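Local atomic coordinates of putative glycoside hydrolase (Bacteroides thetaiotaomicron VPI-5482, PDB entry 3HBZ), a protein that is of unconfirmed function but binds calcium and probably takes part in carbohydrate metabolism, perhaps as a glycoside hydrolase. Residues I12-L17 with E49-P54; N195-T200 with D256-F261. All coordinates share one frame; numbering follows the deposited sequence.

Contact 1: residues I12-L17 with E49-P54; sequences ILSCRL and EFTLTP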
loop_
_atom_site.group_PDB
_atom_site.type_symbol
_atom_site.label_atom_id
_atom_site.label_comp_id
_atom_site.label_asym_id
_atom_site.label_seq_id
_atom_site.Cartn_x
_atom_site.Cartn_y
_atom_site.Cartn_z
ATOM N N ILE A 12 3.449 6.621 -18.679
ATOM C CA ILE A 12 3.282 7.887 -17.999
ATOM C C ILE A 12 4.279 7.893 -16.873
ATOM O O ILE A 12 4.227 7.024 -16.027
ATOM C CB ILE A 12 1.878 8.024 -17.413
ATOM C CG1 ILE A 12 0.839 8.117 -18.560
ATOM C CG2 ILE A 12 1.789 9.264 -16.542
ATOM C CD1 ILE A 12 -0.641 8.149 -18.075
ATOM N N LEU A 13 5.154 8.888 -16.851
ATOM C CA LEU A 13 6.224 8.965 -15.847
ATOM C C LEU A 13 5.897 9.906 -14.726
ATOM O O LEU A 13 6.500 9.826 -13.689
ATOM C CB LEU A 13 7.546 9.376 -16.501
ATOM C CG LEU A 13 8.073 8.410 -17.557
ATOM C CD1 LEU A 13 9.272 9.074 -18.251
ATOM C CD2 LEU A 13 8.446 7.054 -16.878
ATOM N N SER A 14 4.955 10.824 -14.925
ATOM C CA SER A 14 4.503 11.717 -13.840
ATOM C C SER A 14 3.157 12.287 -14.159
ATOM O O SER A 14 2.735 12.270 -15.310
ATOM C CB SER A 14 5.502 12.886 -13.585
ATOM O OG SER A 14 5.469 13.877 -14.632
ATOM N N CYS A 15 2.516 12.827 -13.131
ATOM C CA CYS A 15 1.176 13.425 -13.254
ATOM C C CYS A 15 1.095 14.599 -12.346
ATOM O O CYS A 15 1.524 14.498 -11.205
ATOM C CB CYS A 15 0.124 12.426 -12.795
ATOM S SG CYS A 15 -1.548 12.968 -12.977
ATOM N N ARG A 16 0.519 15.703 -12.819
ATOM C CA ARG A 16 0.212 16.804 -11.946
ATOM C C ARG A 16 -1.028 17.529 -12.429
ATOM O O ARG A 16 -1.485 17.266 -13.545
ATOM C CB ARG A 16 1.402 17.730 -11.811
ATOM C CG ARG A 16 1.605 18.639 -12.955
ATOM C CD ARG A 16 2.904 19.375 -12.791
ATOM N NE ARG A 16 2.954 20.502 -13.713
ATOM C CZ ARG A 16 2.504 21.731 -13.464
ATOM N NH1 ARG A 16 1.962 22.055 -12.291
ATOM N NH2 ARG A 16 2.608 22.647 -14.413
ATOM N N LEU A 17 -1.604 18.357 -11.543
ATOM C CA LEU A 17 -2.796 19.149 -11.833
ATOM C C LEU A 17 -2.466 20.638 -11.634
ATOM O O LEU A 17 -2.474 21.153 -10.513
ATOM C CB LEU A 17 -3.938 18.774 -10.914
ATOM C CG LEU A 17 -4.661 17.440 -11.018
ATOM C CD1 LEU A 17 -5.684 17.364 -9.850
ATOM C CD2 LEU A 17 -5.341 17.298 -12.368
ATOM N N GLU A 49 -1.846 16.869 -16.333
ATOM C CA GLU A 49 -0.719 16.934 -17.277
ATOM C C GLU A 49 0.332 15.889 -16.935
ATOM O O GLU A 49 0.619 15.650 -15.756
ATOM C CB GLU A 49 -0.079 18.314 -17.290
ATOM C CG GLU A 49 -0.971 19.304 -17.924
ATOM C CD GLU A 49 -0.405 20.691 -17.896
ATOM O OE1 GLU A 49 0.774 20.845 -17.489
ATOM O OE2 GLU A 49 -1.171 21.606 -18.258
ATOM N N PHE A 50 0.871 15.248 -17.969
ATOM C CA PHE A 50 1.741 14.100 -17.786
ATOM C C PHE A 50 3.126 14.385 -18.381
ATOM O O PHE A 50 3.287 15.235 -19.281
ATOM C CB PHE A 50 1.150 12.844 -18.450
ATOM C CG PHE A 50 -0.286 12.593 -18.101
ATOM C CD1 PHE A 50 -0.628 12.040 -16.870
ATOM C CD2 PHE A 50 -1.311 13.004 -18.950
ATOM C CE1 PHE A 50 -1.970 11.844 -16.514
ATOM C CE2 PHE A 50 -2.651 12.782 -18.612
ATOM C CZ PHE A 50 -2.979 12.190 -17.396
ATOM N N THR A 51 4.121 13.672 -17.874
ATOM C CA THR A 51 5.323 13.460 -18.629
ATOM C C THR A 51 5.274 12.018 -19.122
ATOM O O THR A 51 4.633 11.157 -18.489
ATOM C CB THR A 51 6.596 13.755 -17.832
ATOM O OG1 THR A 51 6.643 12.892 -16.688
ATOM C CG2 THR A 51 6.659 15.258 -17.407
ATOM N N LEU A 52 5.930 11.774 -20.263
ATOM C CA LEU A 52 5.902 10.489 -20.941
ATOM C C LEU A 52 7.281 10.041 -21.310
ATOM O O LEU A 52 8.239 10.827 -21.370
ATOM C CB LEU A 52 5.092 10.564 -22.250
ATOM C CG LEU A 52 3.633 11.033 -22.236
ATOM C CD1 LEU A 52 3.144 11.234 -23.716
ATOM C CD2 LEU A 52 2.726 10.080 -21.397
ATOM N N THR A 53 7.375 8.756 -21.583
ATOM C CA THR A 53 8.536 8.178 -22.278
ATOM C C THR A 53 8.841 8.977 -23.542
ATOM O O THR A 53 7.935 9.223 -24.363
ATOM C CB THR A 53 8.192 6.739 -22.724
ATOM O OG1 THR A 53 7.783 5.992 -21.569
ATOM C CG2 THR A 53 9.412 6.054 -23.489
ATOM N N PRO A 54 10.125 9.334 -23.750
ATOM C CA PRO A 54 10.451 10.107 -24.938
ATOM C C PRO A 54 9.903 9.493 -26.242
ATOM O O PRO A 54 10.006 8.289 -26.470
ATOM C CB PRO A 54 11.978 10.183 -24.913
ATOM C CG PRO A 54 12.315 10.191 -23.443
ATOM C CD PRO A 54 11.291 9.155 -22.873
HETATM O O HOH W 1 3.469 16.006 -14.960
#
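Ile12 lies against the ring of Phe50: its CD1 sits 4.0 Å above the plane of the Phe50 ring, offset toward the rim, while CG2 meets CD1 of the same ring at 3.7 Å. Cys15 SG, anti to the backbone N (chi1 -176°), approaches the ring obliquely, 3.7 Å from Phe50 CE1, a sulfur-aromatic contact. Leu52 lies on the same side of the ribbon as Ile12, Cys15 and Phe50, its CD2 against Ile12 CG1. Ile33 and Ile58 of the neighbouring sheet continue this apolar layer, and Tyr74 meets Phe50 edge to face.

On the opposite side of the ribbon, Ser14 OG and Thr51 OG1 are hydrogen-bonded at 2.6 Å, and a water links Ser14 OG to Glu49 O. Arg16 and Glu49 run side by side with their flat groups almost perpendicular; NH2 of Arg16 and OE1 of Glu49 stay 4.0 Å apart, so the two side chains are related by charge only, while the backbones of the pair exchange two hydrogen bonds. The strands are antiparallel, with a classic beta bulge where Leu13 and Ser14 both face Thr51. Leu13 N donates to Thr51 O at 2.8 Å. The two-stranded ribbon is therefore amphipathic: greasy toward the neighbouring sheet, polar opposite.

Contact 2: residues N195-T200 with D256-F261; sequences NPLKAT and DGTNAF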
loop_
_atom_site.group_PDB
_atom_site.type_symbol
_atom_site.label_atom_id
_atom_site.label_comp_id
_atom_site.label_asym_id
_atom_site.label_seq_id
_atom_site.Cartn_x
_atom_site.Cartn_y
_atom_site.Cartn_z
ATOM N N ASN A 195 16.162 -1.776 -3.004
ATOM C CA ASN A 195 16.036 -1.222 -1.639
ATOM C C ASN A 195 14.618 -1.532 -1.089
ATOM O O ASN A 195 13.778 -0.644 -1.029
ATOM C CB ASN A 195 16.215 0.309 -1.666
ATOM C CG ASN A 195 17.659 0.747 -1.890
ATOM O OD1 ASN A 195 18.450 0.735 -0.967
ATOM N ND2 ASN A 195 17.977 1.190 -3.101
ATOM N N PRO A 196 14.326 -2.800 -0.744
ATOM C CA PRO A 196 12.931 -3.192 -0.513
ATOM C C PRO A 196 12.247 -2.435 0.625
ATOM O O PRO A 196 11.022 -2.220 0.609
ATOM C CB PRO A 196 13.021 -4.695 -0.219
ATOM C CG PRO A 196 14.440 -4.949 0.116
ATOM C CD PRO A 196 15.221 -3.961 -0.733
ATOM N N LEU A 197 13.020 -2.013 1.606
ATOM C CA LEU A 197 12.437 -1.253 2.708
ATOM C C LEU A 197 11.956 0.136 2.252
ATOM O O LEU A 197 11.116 0.724 2.910
ATOM C CB LEU A 197 13.450 -1.096 3.836
ATOM C CG LEU A 197 13.936 -2.336 4.619
ATOM C CD1 LEU A 197 15.057 -1.925 5.646
ATOM C CD2 LEU A 197 12.770 -3.099 5.329
ATOM N N LYS A 198 12.580 0.675 1.186
ATOM C CA LYS A 198 12.148 1.929 0.560
ATOM C C LYS A 198 10.948 1.722 -0.355
ATOM O O LYS A 198 10.281 2.678 -0.706
ATOM C CB LYS A 198 13.267 2.565 -0.258
ATOM C CG LYS A 198 14.585 2.884 0.530
ATOM C CD LYS A 198 14.411 3.937 1.539
ATOM C CE LYS A 198 14.547 5.357 0.999
ATOM N NZ LYS A 198 14.022 6.239 2.122
ATOM N N ALA A 199 10.690 0.483 -0.747
ATOM C CA ALA A 199 9.579 0.164 -1.631
ATOM C C ALA A 199 8.220 0.333 -0.956
ATOM O O ALA A 199 7.238 0.671 -1.629
ATOM C CB ALA A 199 9.714 -1.265 -2.160
ATOM N N THR A 200 8.135 0.060 0.337
ATOM C CA THR A 200 6.875 0.187 1.087
ATOM C C THR A 200 6.731 1.602 1.618
ATOM O O THR A 200 7.294 1.952 2.658
ATOM C CB THR A 200 6.787 -0.840 2.242
ATOM O OG1 THR A 200 7.918 -0.705 3.067
ATOM C CG2 THR A 200 6.788 -2.258 1.718
ATOM N N ASP A 256 8.734 4.969 5.383
ATOM C CA ASP A 256 8.879 3.647 4.782
ATOM C C ASP A 256 9.449 2.630 5.736
ATOM O O ASP A 256 9.495 2.861 6.966
ATOM C CB ASP A 256 9.692 3.737 3.510
ATOM C CG ASP A 256 11.059 4.340 3.736
ATOM O OD1 ASP A 256 11.670 4.117 4.797
ATOM O OD2 ASP A 256 11.520 4.992 2.796
ATOM N N GLY A 257 9.857 1.475 5.207
ATOM C CA GLY A 257 10.417 0.453 6.069
ATOM C C GLY A 257 11.698 0.815 6.803
ATOM O O GLY A 257 12.081 0.131 7.743
ATOM N N THR A 258 12.366 1.899 6.432
ATOM C CA THR A 258 13.583 2.234 7.135
ATOM C C THR A 258 13.290 3.084 8.375
ATOM O O THR A 258 14.166 3.236 9.194
ATOM C CB THR A 258 14.579 3.050 6.272
ATOM O OG1 THR A 258 14.014 4.344 6.044
ATOM C CG2 THR A 258 14.904 2.353 4.941
ATOM N N ASN A 259 12.106 3.663 8.499
ATOM C CA ASN A 259 11.883 4.669 9.543
ATOM C C ASN A 259 10.478 4.783 10.098
ATOM O O ASN A 259 10.119 5.792 10.758
ATOM C CB ASN A 259 12.350 6.030 9.036
ATOM C CG ASN A 259 11.585 6.494 7.832
ATOM O OD1 ASN A 259 10.571 5.915 7.451
ATOM N ND2 ASN A 259 12.096 7.512 7.183
ATOM N N ALA A 260 9.698 3.753 9.870
ATOM C CA ALA A 260 8.312 3.699 10.333
ATOM C C ALA A 260 8.168 3.968 11.836
ATOM O O ALA A 260 7.173 4.592 12.286
ATOM C CB ALA A 260 7.707 2.322 9.981
ATOM N N PHE A 261 9.129 3.476 12.630
ATOM C CA PHE A 261 9.032 3.619 14.088
ATOM C C PHE A 261 10.037 4.608 14.655
ATOM O O PHE A 261 10.059 4.823 15.842
ATOM C CB PHE A 261 9.222 2.260 14.794
ATOM C CG PHE A 261 8.172 1.236 14.437
ATOM C CD1 PHE A 261 6.831 1.509 14.668
ATOM C CD2 PHE A 261 8.526 0.023 13.861
ATOM C CE1 PHE A 261 5.845 0.572 14.369
ATOM C CE2 PHE A 261 7.567 -0.921 13.539
ATOM C CZ PHE A 261 6.196 -0.633 13.787
HETATM O O HOH W 2 10.543 5.260 0.423
#
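Lys198 reaches Asp256 by curling its chain back. Its CB leaves the short, weakly bonded helix at about 196-199 on the side away from the 256-261 loop, and bends at chi2 (-67°) and chi3 (-85°) turn the remainder round. CD is the first atom to arrive, 3.8 Å from Thr258 CG2 and also close to Asp256 OD2. CE passes beside that same oxygen, and NZ ends on it at 2.9 Å, a salt bridge that uses the syn lone pair of OD2. A water also donates to OD2 and to Lys198 O, so the lysine is tied to the aspartate at both its backbone and its tip.

The other carboxylate oxygen serves its own loop. Asp256 OD1 accepts from Thr258 N at 2.8 Å, which closes an Asx turn, and from Thr258 OG1, whose bond takes the syn lone pair. The carboxylate is thus held through both oxygens, and its rotation is largely fixed.

Next to the carboxylate the two backbones meet: Gly257 N donates to Leu197 O at 2.7 Å, in the plane of that carbonyl though well bent at the hydrogen (130°). Leu197 CB packs on Thr258 CG2 at 3.9 Å, and its side chain goes on to touch Asp319 and His320. At the start of the strand that follows the helix, Thr200 O receives a CA-H...O contact from Asp256.

One aspartate therefore shapes its own turn with OD1 and fastens it to the helix with OD2; the ammonium group and the donors around it would be expected to favour its ionised form.

In the fold
Both contacts lie at the surface, but they join different parts of the chain and share no element. Contact 1 pairs two strands near the N-terminus, about 22 Å from the centre of the chain to its own centre, with a sodium ion about 6 Å from the side chain of Thr53. Contact 2 falls within the putative carbohydrate metabolism domain, its centre about 12 Å from that of the chain and away from the known metal sites; it joins a short helix to the loop between strands 240-247 and 266-271. Backbone pairing and apolar side chains dominate the first; in the second it is a charged pair, with the Asp256 carboxylate shared between lysine and its own turn.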